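PDB 3UYU: Ice-binding protein from Leucosporidium, which binds to the surface of ice crystals and inhibits their growth, conferring freeze tolerance with low thermal hysteresis activity. Local coordinates for residues A[20-25]-A[32-37]; A[45-50]-A[58-63]; A[113-118]-A[132-137]; A[124-129]-A[148-153]; A[204-209]-A[221-226]. The protein carries 2 engineered substitutions. All coordinates share one frame; numbering follows the deposited sequence.

Contact 1 of 5, residues A[20-25]-A[32-37]; sequences AGISSV and GDIGVS
Ile22 and Val36 meet through their methyl groups, and apolar packing carries the contact; no hydrogen bond crosses it. The tip of the isoleucine, Ile22 CD1, lies 3.7 Å from Val36 CG1. The same valine methyl is 3.8 Å from Ile22 CG1, which means that one branch of Val36 meets both outer carbons of the isoleucine arm. That branch stands anti to the carbonyl carbon of Val36 (chi1 -59°). A looser approach joins Ile22 CD1 to Ile34 CB, 4.2 Å apart.

Such methyl packing fills the interior of a right-handed beta-helix, where successive strands of a coil lie on different faces and touch by side chains across the core. Strands 21-25 and 34-36 pass at 7.2 Å between axes, their directions 132° apart. Ile22 bonds through its backbone to Tyr43 and Thr45, at the neighbouring strand 44-45. Phe47 touches both Ile22 and Ile34, and Ile44 packs on Val36.

Backbone atoms supply the remaining contacts. Ile22 CD1 comes within 3.7 Å of Gly35 O, and the CA of Gly21 faces Val36 CG1 at 4.0 Å. Gly21 has backbone angles (phi 162°) that would drive a CB into the carbonyl oxygen of Ala20, which calls for glycine. The side chain of Ile22 lies about 7 Å from those of Thr45 and Ala214, both inferred to be ice-binding positions.

Contact 2 of 5, residues A[45-50]-A[58-63]; sequences TGFGLT and ATSPQV
Ser60 holds OG anti to its own backbone N (chi1 170°), which sends the hydroxyl to the carbonyl oxygen of Phe47; Phe47 in turn has CG anti to its carbonyl carbon (chi1 -72°), which sets the root of the ring beside its backbone N and the ring edge toward that hydroxyl. Ser60 OG donates to Phe47 O at 2.7 Å, in the carbonyl plane and on a lone pair. The same hydroxyl accepts from the N-H of Gln62, with 3.0 Å between Ser60 OG and Gln62 N, forming an ST turn. It also lies at the edge of the Phe47 ring, in its plane. An alanine in place of Ser60 would probably leave both Phe47 O and the N-H of Gln62 without their mate, and the loop less firmly tied to the turn.

Val63 meets the phenylalanine obliquely, its CG2 being 3.8 Å from Phe47 CE1. Further along, Thr50 and Thr59 form an antiparallel hydrogen-bonded pair, with 3.0 Å from Thr50 N to Thr59 O and a return bond from Thr59 N to Thr50 O. Leu49 CD2 packs on Ala58 CB at 4.1 Å. One water donates to Gly48 O and Thr59 O and also bonds to Thr50 OG1.

This small antiparallel hairpin departs from the parallel pairing of the beta-helix. Its first segment leaves strand 44-45, at the border of the seven-stranded sheet; Phe47 packs on Ile22 and Ile34, while Leu49 and Ser60 touch Ile67 of strand 67-69.

Contact 3 of 5, residues A[113-118]-A[132-137]; sequences QTLVPG and LTFEGN
Leu132 opens the contact with CD1, which touches two side chains of the other strand, 3.7 Å from Gln113 CB and 3.8 Å from Leu115 CD1. Thr133 follows, lying side by side with Thr114 and pointing the same way; its backbone takes both roles, Thr133 N donating to Gln113 O at 3.2 Å and Thr133 O accepting from Leu115 N at 2.8 Å. These alternating bonds define neighbouring parallel strands, as in the stacked coils of a beta-helix. Phe134 returns to the buried face and meets Leu115 CD1 obliquely, at 4.3 Å from Phe134 CE1. Glu135 N then donates to Leu115 O at 3.0 Å, while its carboxylate OE1 rests 3.8 Å from the Thr114 methyl CG2. At Gly136 the strand is over: the Pro117 ring packs here, and a CB on the glycine would collide with Pro117 CG.

Strand 132-135 is the middle one of a three-stranded parallel sheet, with 158-161 on its far side, where Thr133 OG1 bonds to Thr159 OG1. Trp142 of strand 142-146 meets the Phe134 ring edge-to-face and bonds through NE1 to Leu115 O.

Contact 4 of 5, residues A[124-129]-A[148-153]; sequences SSVSVP and GGLSMA. Engineered in segment 148-153: Met152 (natural residue Leu).
Val126 and Leu150 begin a run of parallel pairs, followed by Ser127 with Ser151 and Val128 with Met152. Strands 126-128 and 150-152 lie 4.8 Å apart at their axes and 10° from parallel. Val126 N donates to Gly149 O at 2.9 Å, and Val126 O accepts from Ser151 N at 3.0 Å, a staggered pattern continued by Val128 N to Ser151 O and Ala153 N to Val128 O. Ahead of the strands, Gly148 N bonds to Ser124 O from 60° out of the carbonyl plane. Chain approach is tight here, for a CB on Gly148 would clash with Ser125 OG.

A side chain takes over one bond of the series. Ser125 OG, anti to its carbonyl carbon (chi1 -59°), accepts from Gly149 N at 3.0 Å. On the buried face Leu150 CD2 lies 3.8 Å from Val126 CG1, the two side chains being side by side, and reaches Val128 CG2 at 4.1 Å. Met152, an engineered selenomethionine where the natural residue is leucine, sets CG 4.2 Å from Val128 CB. Phe185 touches both Leu150 and Met152. On the other face a water donates to Val126 O and bonds to Ser151 OG, 2.8 Å from the latter.

Polarity is therefore divided between the two faces of the pair: Val126, Val128, Leu150 and Met152 turn into the core of the beta-helix, whereas Ser127 and Ser151 lie on the outer surface. Ser127 is inferred to be an ice-binding position, consistent with the small hydroxyl side chains that this face turns outward.

Contact 5 of 5, residues A[204-209]-A[221-226]; sequences NGRVLS and NSPFVP
Asn204 lies alongside Asn221, the two side chains pointing the same way with their amide planes 22° apart. Their OD1 atoms sit 3.4 Å from each other, two acceptors with no bond between them, and Asn204 ND2 is instead bonded to Glu186 OE2. Like residues aligned on neighbouring coils are a familiar feature of parallel beta-helices. Gly205 comes next, where the chain turns a corner; its N donates to Asn221 O at 3.0 Å, and its own carbonyl O receives a CA-H contact from Ser222 CA at 3.2 Å. Gly205 adopts backbone angles at which a CB would press on the carbonyl oxygen of Asn204.

Arg206 reaches across with its chain extended from CG to NE (chi2 170°). Pro223 CD lies over one face of the guanidinium, 3.6 Å from Arg206 NH2 and offset toward the rim. In the plane of the group, at its edge, a water accepts from Arg206 NH1 at 3.2 Å and donates to Ser222 OG at 2.8 Å. NH1 also bonds to Phe14 O, and Ser222 OG to Leu31 O. An alanine in place of Arg206 would probably leave Phe14 O without this N-H partner and open a gap beside the Pro223 ring.

Before the corner, strand 202-209 runs beside 184-186 and 219-221; after it, the strand lies between 188-191 and 16-18, with Arg206 bonded to Leu189 and Val207 to Leu17. Segment 221-226 runs off from strand 219-221 into the C-terminal tail.

Overall arrangement
Contacts 1 and 2, 10 Å apart at their centres, adjoin directly: Ser24 N probably donates to Thr45 O across 2.9 Å. The centre of contact 5 lies about 13 Å from that of contact 1, and there Ser222 OG packs on Gly32 CA at 3.6 Å. Contacts 3 and 4, with centres 17 Å apart, interleave along the chain, 126-128 and 132-135 being consecutive strands on different faces of one coil. Contacts 2 and 3 are about 36 Å apart between centres, a spread along the beta-helix. Contact 1, through strand 21-25, and contact 4, through both its strands, reach the same seven-stranded parallel sheet, about 23 Å apart between centres; that sheet carries Thr45, Ser127 and Ala214, the positions inferred to meet ice.

Contact 1 of 5, residues A[20-25]-A[32-37]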
# COMPACT_ATOMS: atom_id res chain seq x y z
N ALA A 20 12.76 -10.07 -9.46
CA ALA A 20 13.70 -11.18 -9.66
C ALA A 20 15.14 -10.85 -9.34
O ALA A 20 15.91 -11.72 -9.00
CB ALA A 20 13.62 -11.67 -11.10
N GLY A 21 15.50 -9.58 -9.46
CA GLY A 21 16.88 -9.16 -9.19
C GLY A 21 17.25 -7.80 -9.75
O GLY A 21 16.52 -7.27 -10.60
N ILE A 22 18.36 -7.28 -9.23
CA ILE A 22 18.95 -6.03 -9.79
C ILE A 22 20.43 -6.27 -9.88
O ILE A 22 21.02 -6.68 -8.88
CB ILE A 22 18.65 -4.83 -8.91
CG1 ILE A 22 17.11 -4.60 -8.77
CG2 ILE A 22 19.32 -3.46 -9.48
CD1 ILE A 22 16.81 -3.63 -7.57
N SER A 23 21.05 -6.00 -11.05
CA SER A 23 22.52 -6.16 -11.15
C SER A 23 23.14 -4.82 -11.53
O SER A 23 22.43 -3.99 -12.13
CB SER A 23 22.88 -7.15 -12.27
OG SER A 23 22.32 -6.80 -13.53
N SER A 24 24.41 -4.61 -11.20
CA SER A 24 25.09 -3.42 -11.66
C SER A 24 26.48 -3.82 -12.13
O SER A 24 27.23 -4.52 -11.39
CB SER A 24 25.25 -2.47 -10.47
OG SER A 24 25.99 -1.30 -10.89
N VAL A 25 26.82 -3.34 -13.34
CA VAL A 25 28.24 -3.20 -13.64
C VAL A 25 28.76 -1.82 -13.07
O VAL A 25 28.28 -0.76 -13.49
CB VAL A 25 28.63 -3.55 -15.09
CG1 VAL A 25 27.64 -4.35 -15.95
CG2 VAL A 25 29.90 -2.95 -15.58
N GLY A 32 17.95 7.33 -4.42
CA GLY A 32 16.65 6.73 -3.94
C GLY A 32 16.89 5.29 -3.59
O GLY A 32 17.91 4.69 -3.96
N ASP A 33 15.88 4.74 -2.90
CA ASP A 33 16.01 3.33 -2.43
C ASP A 33 15.85 2.35 -3.57
O ASP A 33 15.18 2.59 -4.59
CB ASP A 33 14.92 3.05 -1.38
CG ASP A 33 15.08 3.89 -0.14
OD1 ASP A 33 16.13 4.52 0.13
OD2 ASP A 33 14.06 3.96 0.68
N ILE A 34 16.39 1.15 -3.35
CA ILE A 34 16.15 0.06 -4.24
C ILE A 34 15.67 -1.22 -3.47
O ILE A 34 15.98 -1.37 -2.25
CB ILE A 34 17.38 -0.29 -5.17
CG1 ILE A 34 18.52 -0.90 -4.35
CG2 ILE A 34 17.87 0.98 -5.97
CD1 ILE A 34 19.73 -1.45 -5.24
N GLY A 35 14.91 -2.03 -4.20
CA GLY A 35 14.31 -3.23 -3.59
C GLY A 35 14.00 -4.36 -4.48
O GLY A 35 13.74 -4.18 -5.65
N VAL A 36 14.11 -5.59 -3.90
CA VAL A 36 13.68 -6.80 -4.57
C VAL A 36 12.78 -7.64 -3.69
O VAL A 36 13.07 -7.75 -2.49
CB VAL A 36 14.84 -7.69 -5.12
CG1 VAL A 36 15.70 -6.88 -6.14
CG2 VAL A 36 15.69 -8.20 -4.04
N SER A 37 11.71 -8.12 -4.32
CA SER A 37 10.76 -9.07 -3.66
C SER A 37 9.95 -9.71 -4.79
O SER A 37 9.40 -9.04 -5.65
CB SER A 37 9.85 -8.32 -2.67
OG SER A 37 8.86 -9.26 -2.20

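Contact 2 of 5, residues A[45-50]-A[58-63]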
# COMPACT_ATOMS: atom_id res chain seq x y z
N THR A 45 23.17 -7.85 -7.22
CA THR A 45 24.56 -8.21 -7.55
C THR A 45 25.29 -6.97 -8.06
O THR A 45 24.70 -6.13 -8.78
CB THR A 45 24.68 -9.36 -8.63
OG1 THR A 45 24.03 -9.01 -9.85
CG2 THR A 45 24.06 -10.69 -8.10
N GLY A 46 26.58 -6.89 -7.70
CA GLY A 46 27.50 -5.86 -8.18
C GLY A 46 27.48 -4.61 -7.36
O GLY A 46 28.12 -3.61 -7.74
N PHE A 47 26.82 -4.64 -6.19
CA PHE A 47 26.68 -3.48 -5.32
C PHE A 47 27.62 -3.41 -4.14
O PHE A 47 27.73 -2.39 -3.47
CB PHE A 47 25.18 -3.28 -4.82
CG PHE A 47 24.23 -2.79 -5.89
CD1 PHE A 47 24.00 -1.45 -6.05
CD2 PHE A 47 23.56 -3.69 -6.71
CE1 PHE A 47 23.09 -1.02 -7.02
CE2 PHE A 47 22.66 -3.32 -7.68
CZ PHE A 47 22.43 -1.91 -7.85
N GLY A 48 28.29 -4.52 -3.80
CA GLY A 48 29.05 -4.48 -2.56
C GLY A 48 28.27 -4.14 -1.30
O GLY A 48 28.67 -3.24 -0.55
N LEU A 49 27.12 -4.83 -1.11
CA LEU A 49 26.23 -4.60 0.02
C LEU A 49 26.88 -4.82 1.36
O LEU A 49 27.63 -5.79 1.53
CB LEU A 49 25.02 -5.55 -0.06
CG LEU A 49 24.21 -5.44 -1.34
CD1 LEU A 49 23.06 -6.45 -1.31
CD2 LEU A 49 23.68 -3.99 -1.42
N THR A 50 26.65 -3.91 2.29
CA THR A 50 26.98 -4.04 3.71
C THR A 50 25.64 -3.98 4.48
O THR A 50 24.85 -3.04 4.35
CB THR A 50 27.94 -2.86 4.20
OG1 THR A 50 29.19 -2.91 3.51
CG2 THR A 50 28.20 -2.95 5.71
N ALA A 58 20.36 -2.75 3.62
CA ALA A 58 21.82 -2.74 3.33
C ALA A 58 22.10 -1.39 2.64
O ALA A 58 21.21 -0.65 2.20
CB ALA A 58 22.15 -3.86 2.40
N THR A 59 23.38 -1.08 2.61
CA THR A 59 23.95 0.08 1.92
C THR A 59 24.99 -0.31 0.91
O THR A 59 25.59 -1.39 0.99
CB THR A 59 24.52 1.09 2.91
OG1 THR A 59 25.66 0.52 3.57
CG2 THR A 59 23.46 1.51 3.96
N SER A 60 25.18 0.58 -0.08
CA SER A 60 26.19 0.46 -1.16
C SER A 60 26.70 1.86 -1.53
O SER A 60 25.93 2.80 -1.56
CB SER A 60 25.56 -0.06 -2.41
OG SER A 60 26.45 0.03 -3.53
N PRO A 61 28.00 2.01 -1.86
CA PRO A 61 28.49 3.31 -2.29
C PRO A 61 27.75 3.79 -3.53
O PRO A 61 27.71 5.02 -3.75
CB PRO A 61 29.99 3.06 -2.59
CG PRO A 61 30.34 1.88 -1.68
CD PRO A 61 29.09 1.00 -1.77
N GLN A 62 27.14 2.88 -4.32
CA GLN A 62 26.44 3.23 -5.54
C GLN A 62 25.01 3.69 -5.31
O GLN A 62 24.42 4.07 -6.27
CB GLN A 62 26.42 2.07 -6.50
CG GLN A 62 27.88 1.64 -6.97
CD GLN A 62 27.83 0.33 -7.71
OE1 GLN A 62 28.27 -0.77 -7.11
NE2 GLN A 62 27.31 0.30 -8.88
N VAL A 63 24.49 3.60 -4.08
CA VAL A 63 23.05 3.93 -3.85
C VAL A 63 23.06 4.98 -2.76
O VAL A 63 23.62 4.82 -1.66
CB VAL A 63 22.28 2.69 -3.38
CG1 VAL A 63 20.80 3.05 -2.99
CG2 VAL A 63 22.21 1.67 -4.47
O HOH W 1 28.61 -1.02 1.57

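Contact 3 of 5, residues A[113-118]-A[132-137]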
# COMPACT_ATOMS: atom_id res chain seq x y z
N GLN A 113 10.22 13.29 -32.80
CA GLN A 113 8.88 13.56 -32.29
C GLN A 113 8.79 14.54 -31.14
O GLN A 113 9.74 14.67 -30.32
CB GLN A 113 8.19 12.27 -31.81
CG GLN A 113 7.79 11.31 -32.94
CD GLN A 113 6.51 11.71 -33.67
OE1 GLN A 113 5.76 12.61 -33.28
NE2 GLN A 113 6.27 11.00 -34.77
N THR A 114 7.70 15.29 -31.15
CA THR A 114 7.35 16.14 -30.01
C THR A 114 5.97 15.71 -29.59
O THR A 114 5.04 15.81 -30.39
CB THR A 114 7.34 17.62 -30.40
OG1 THR A 114 8.65 18.04 -30.73
CG2 THR A 114 6.76 18.50 -29.28
N LEU A 115 5.80 15.24 -28.36
CA LEU A 115 4.56 14.58 -27.99
C LEU A 115 3.73 15.45 -27.08
O LEU A 115 4.17 15.84 -26.00
CB LEU A 115 4.85 13.25 -27.32
CG LEU A 115 5.72 12.28 -28.09
CD1 LEU A 115 5.87 11.06 -27.21
CD2 LEU A 115 4.99 11.97 -29.39
N VAL A 116 2.54 15.80 -27.54
CA VAL A 116 1.56 16.43 -26.68
C VAL A 116 1.03 15.47 -25.60
O VAL A 116 1.08 14.22 -25.77
CB VAL A 116 0.36 17.05 -27.46
CG1 VAL A 116 0.87 17.99 -28.51
CG2 VAL A 116 -0.54 15.97 -28.07
N PRO A 117 0.48 16.00 -24.51
CA PRO A 117 -0.15 15.11 -23.49
C PRO A 117 -1.24 14.18 -24.01
O PRO A 117 -1.95 14.53 -24.97
CB PRO A 117 -0.76 16.10 -22.44
CG PRO A 117 0.16 17.34 -22.60
CD PRO A 117 0.25 17.42 -24.17
N GLY A 118 -1.32 12.99 -23.45
CA GLY A 118 -2.41 12.09 -23.89
C GLY A 118 -2.02 10.66 -23.68
O GLY A 118 -1.00 10.33 -23.04
N LEU A 132 13.64 12.78 -28.08
CA LEU A 132 12.20 12.80 -27.95
C LEU A 132 11.82 13.91 -26.98
O LEU A 132 12.45 14.03 -25.90
CB LEU A 132 11.73 11.44 -27.38
CG LEU A 132 10.21 11.26 -27.12
CD1 LEU A 132 9.45 11.29 -28.43
CD2 LEU A 132 10.03 9.89 -26.39
N THR A 133 10.87 14.73 -27.37
CA THR A 133 10.44 15.86 -26.55
C THR A 133 9.02 15.66 -26.08
O THR A 133 8.17 15.27 -26.86
CB THR A 133 10.49 17.15 -27.38
OG1 THR A 133 11.85 17.38 -27.80
CG2 THR A 133 10.02 18.36 -26.52
N PHE A 134 8.78 15.90 -24.80
CA PHE A 134 7.41 15.94 -24.23
C PHE A 134 7.08 17.39 -24.04
O PHE A 134 7.83 18.07 -23.35
CB PHE A 134 7.35 15.20 -22.89
CG PHE A 134 7.76 13.78 -23.00
CD1 PHE A 134 6.83 12.74 -23.01
CD2 PHE A 134 9.09 13.46 -23.10
CE1 PHE A 134 7.26 11.40 -23.14
CE2 PHE A 134 9.51 12.13 -23.24
CZ PHE A 134 8.55 11.09 -23.26
N GLU A 135 5.97 17.83 -24.62
CA GLU A 135 5.57 19.26 -24.46
C GLU A 135 4.22 19.38 -23.81
O GLU A 135 3.19 18.95 -24.43
CB GLU A 135 5.55 19.97 -25.80
CG GLU A 135 5.31 21.47 -25.64
CD GLU A 135 5.07 22.19 -26.98
OE1 GLU A 135 5.85 21.94 -27.95
OE2 GLU A 135 4.09 23.02 -27.03
N GLY A 136 4.15 19.93 -22.60
CA GLY A 136 2.85 20.16 -21.97
C GLY A 136 3.11 20.84 -20.65
O GLY A 136 4.27 20.95 -20.27
N ASN A 137 2.07 21.26 -19.96
CA ASN A 137 2.25 22.02 -18.76
C ASN A 137 2.59 21.14 -17.56
O ASN A 137 2.81 19.92 -17.66
CB ASN A 137 1.06 23.00 -18.53
CG ASN A 137 -0.25 22.30 -18.19
OD1 ASN A 137 -0.24 21.17 -17.64
ND2 ASN A 137 -1.39 22.95 -18.43

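Contact 4 of 5, residues A[124-129]-A[148-153]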
# COMPACT_ATOMS: atom_id res chain seq x y z
N SER A 124 2.65 -3.05 -31.26
CA SER A 124 3.99 -3.45 -31.60
C SER A 124 4.96 -3.11 -30.50
O SER A 124 4.54 -2.63 -29.42
CB SER A 124 4.43 -2.68 -32.88
OG SER A 124 4.54 -1.25 -32.63
N SER A 125 6.23 -3.35 -30.78
CA SER A 125 7.34 -2.73 -30.05
C SER A 125 7.49 -1.26 -30.48
O SER A 125 6.96 -0.84 -31.48
CB SER A 125 8.64 -3.48 -30.27
OG SER A 125 8.53 -4.81 -29.85
N VAL A 126 8.20 -0.49 -29.64
CA VAL A 126 8.47 0.94 -29.93
C VAL A 126 10.00 1.18 -29.89
O VAL A 126 10.71 0.74 -28.98
CB VAL A 126 7.63 1.86 -28.96
CG1 VAL A 126 8.06 3.37 -29.08
CG2 VAL A 126 6.16 1.74 -29.19
N SER A 127 10.51 1.94 -30.87
CA SER A 127 11.93 2.33 -30.88
C SER A 127 12.01 3.85 -30.96
O SER A 127 11.11 4.48 -31.49
CB SER A 127 12.72 1.71 -32.06
OG SER A 127 12.23 2.21 -33.29
N VAL A 128 13.08 4.39 -30.39
CA VAL A 128 13.25 5.84 -30.27
C VAL A 128 14.69 6.09 -30.82
O VAL A 128 15.67 6.03 -30.09
CB VAL A 128 13.03 6.34 -28.82
CG1 VAL A 128 13.02 7.83 -28.79
CG2 VAL A 128 11.72 5.74 -28.18
N PRO A 129 14.81 6.30 -32.16
CA PRO A 129 16.13 6.45 -32.77
C PRO A 129 16.79 7.83 -32.60
O PRO A 129 17.97 8.00 -32.91
CB PRO A 129 15.85 6.19 -34.25
CG PRO A 129 14.40 6.63 -34.44
CD PRO A 129 13.69 6.26 -33.13
N GLY A 148 4.70 -4.56 -27.07
CA GLY A 148 6.00 -5.19 -27.25
C GLY A 148 7.09 -4.61 -26.37
O GLY A 148 6.82 -4.26 -25.20
N GLY A 149 8.31 -4.56 -26.91
CA GLY A 149 9.51 -3.97 -26.24
C GLY A 149 9.62 -2.46 -26.44
O GLY A 149 8.84 -1.87 -27.22
N LEU A 150 10.50 -1.86 -25.66
CA LEU A 150 10.82 -0.46 -25.85
C LEU A 150 12.35 -0.31 -25.94
O LEU A 150 13.09 -0.81 -25.10
CB LEU A 150 10.30 0.32 -24.65
CG LEU A 150 10.12 1.85 -24.74
CD1 LEU A 150 10.32 2.64 -23.38
CD2 LEU A 150 10.19 2.65 -25.96
N SER A 151 12.86 0.39 -26.95
CA SER A 151 14.32 0.54 -27.08
C SER A 151 14.62 1.96 -27.44
O SER A 151 13.90 2.54 -28.27
CB SER A 151 14.93 -0.23 -28.29
OG SER A 151 14.36 -1.49 -28.51
N MSE A 152 15.67 2.49 -26.82
CA MSE A 152 16.17 3.88 -27.09
C MSE A 152 17.56 3.72 -27.65
O MSE A 152 18.41 3.04 -27.03
CB MSE A 152 16.29 4.72 -25.81
CG MSE A 152 15.04 5.32 -25.30
SE MSE A 152 15.58 6.34 -23.69
CE MSE A 152 16.30 7.99 -24.51
N ALA A 153 17.78 4.38 -28.79
CA ALA A 153 19.12 4.27 -29.42
C ALA A 153 20.20 4.96 -28.56
O ALA A 153 19.92 5.80 -27.69
CB ALA A 153 19.13 4.87 -30.82
O HOH W 2 11.80 -1.73 -29.65

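Contact 5 of 5, residues A[204-209]-A[221-226]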
# COMPACT_ATOMS: atom_id res chain seq x y z
N ASN A 204 15.79 9.98 -15.11
CA ASN A 204 15.16 10.69 -14.02
C ASN A 204 13.72 10.23 -13.96
O ASN A 204 12.94 10.42 -14.89
CB ASN A 204 15.18 12.23 -14.22
CG ASN A 204 16.59 12.83 -14.26
OD1 ASN A 204 17.55 12.36 -13.65
ND2 ASN A 204 16.67 13.96 -14.94
N GLY A 205 13.40 9.62 -12.82
CA GLY A 205 12.11 8.83 -12.77
C GLY A 205 12.33 7.65 -11.83
O GLY A 205 13.01 7.76 -10.80
N ARG A 206 11.69 6.51 -12.18
CA ARG A 206 11.84 5.27 -11.47
C ARG A 206 11.73 4.09 -12.45
O ARG A 206 11.16 4.23 -13.53
CB ARG A 206 10.66 5.08 -10.50
CG ARG A 206 10.38 6.20 -9.63
CD ARG A 206 8.98 5.74 -9.02
NE ARG A 206 8.55 6.97 -8.52
CZ ARG A 206 9.07 7.52 -7.45
NH1 ARG A 206 10.06 6.89 -6.75
NH2 ARG A 206 8.65 8.69 -7.03
N VAL A 207 12.28 2.95 -12.01
CA VAL A 207 12.25 1.70 -12.76
C VAL A 207 11.54 0.61 -11.93
O VAL A 207 12.02 0.26 -10.87
CB VAL A 207 13.65 1.23 -13.17
CG1 VAL A 207 13.59 -0.05 -14.01
CG2 VAL A 207 14.35 2.36 -13.99
N LEU A 208 10.41 0.15 -12.45
CA LEU A 208 9.56 -0.82 -11.70
C LEU A 208 9.43 -2.01 -12.61
O LEU A 208 8.72 -1.93 -13.57
CB LEU A 208 8.22 -0.18 -11.37
CG LEU A 208 8.29 1.20 -10.59
CD1 LEU A 208 6.91 1.75 -10.32
CD2 LEU A 208 8.91 1.02 -9.22
N SER A 209 10.10 -3.13 -12.28
CA SER A 209 10.05 -4.27 -13.20
C SER A 209 9.48 -5.52 -12.55
O SER A 209 9.89 -5.82 -11.41
CB SER A 209 11.48 -4.61 -13.65
OG SER A 209 11.48 -5.90 -14.32
N ASN A 221 17.93 8.93 -11.02
CA ASN A 221 17.59 9.92 -9.99
C ASN A 221 16.10 9.93 -9.82
O ASN A 221 15.36 10.32 -10.72
CB ASN A 221 18.09 11.35 -10.42
CG ASN A 221 19.59 11.42 -10.55
OD1 ASN A 221 20.11 12.16 -11.44
ND2 ASN A 221 20.32 10.71 -9.72
N SER A 222 15.66 9.48 -8.62
CA SER A 222 14.19 9.42 -8.32
C SER A 222 13.83 10.63 -7.45
O SER A 222 14.69 11.20 -6.80
CB SER A 222 13.84 8.04 -7.66
OG SER A 222 14.35 8.03 -6.33
N PRO A 223 12.56 11.05 -7.47
CA PRO A 223 12.04 12.13 -6.58
C PRO A 223 12.26 11.85 -5.07
O PRO A 223 12.24 10.70 -4.57
CB PRO A 223 10.53 12.10 -6.90
CG PRO A 223 10.48 11.62 -8.33
CD PRO A 223 11.52 10.48 -8.33
N PHE A 224 12.54 12.94 -4.36
CA PHE A 224 12.60 13.01 -2.90
C PHE A 224 11.34 12.43 -2.26
O PHE A 224 10.24 12.64 -2.74
CB PHE A 224 12.72 14.51 -2.54
CG PHE A 224 12.69 14.80 -1.05
CD1 PHE A 224 13.80 14.52 -0.24
CD2 PHE A 224 11.55 15.38 -0.47
CE1 PHE A 224 13.76 14.79 1.18
CE2 PHE A 224 11.51 15.65 0.90
CZ PHE A 224 12.60 15.35 1.73
N VAL A 225 11.55 11.72 -1.16
CA VAL A 225 10.43 11.11 -0.43
C VAL A 225 10.39 11.85 0.91
O VAL A 225 11.34 11.71 1.73
CB VAL A 225 10.69 9.60 -0.19
CG1 VAL A 225 9.53 8.98 0.57
CG2 VAL A 225 10.83 8.83 -1.51
N PRO A 226 9.34 12.66 1.14
CA PRO A 226 9.25 13.39 2.42
C PRO A 226 9.02 12.48 3.62
O PRO A 226 8.16 11.57 3.56
CB PRO A 226 8.03 14.33 2.24
CG PRO A 226 7.24 13.74 1.07
CD PRO A 226 8.33 13.12 0.17
O HOH W 3 12.38 7.31 -4.53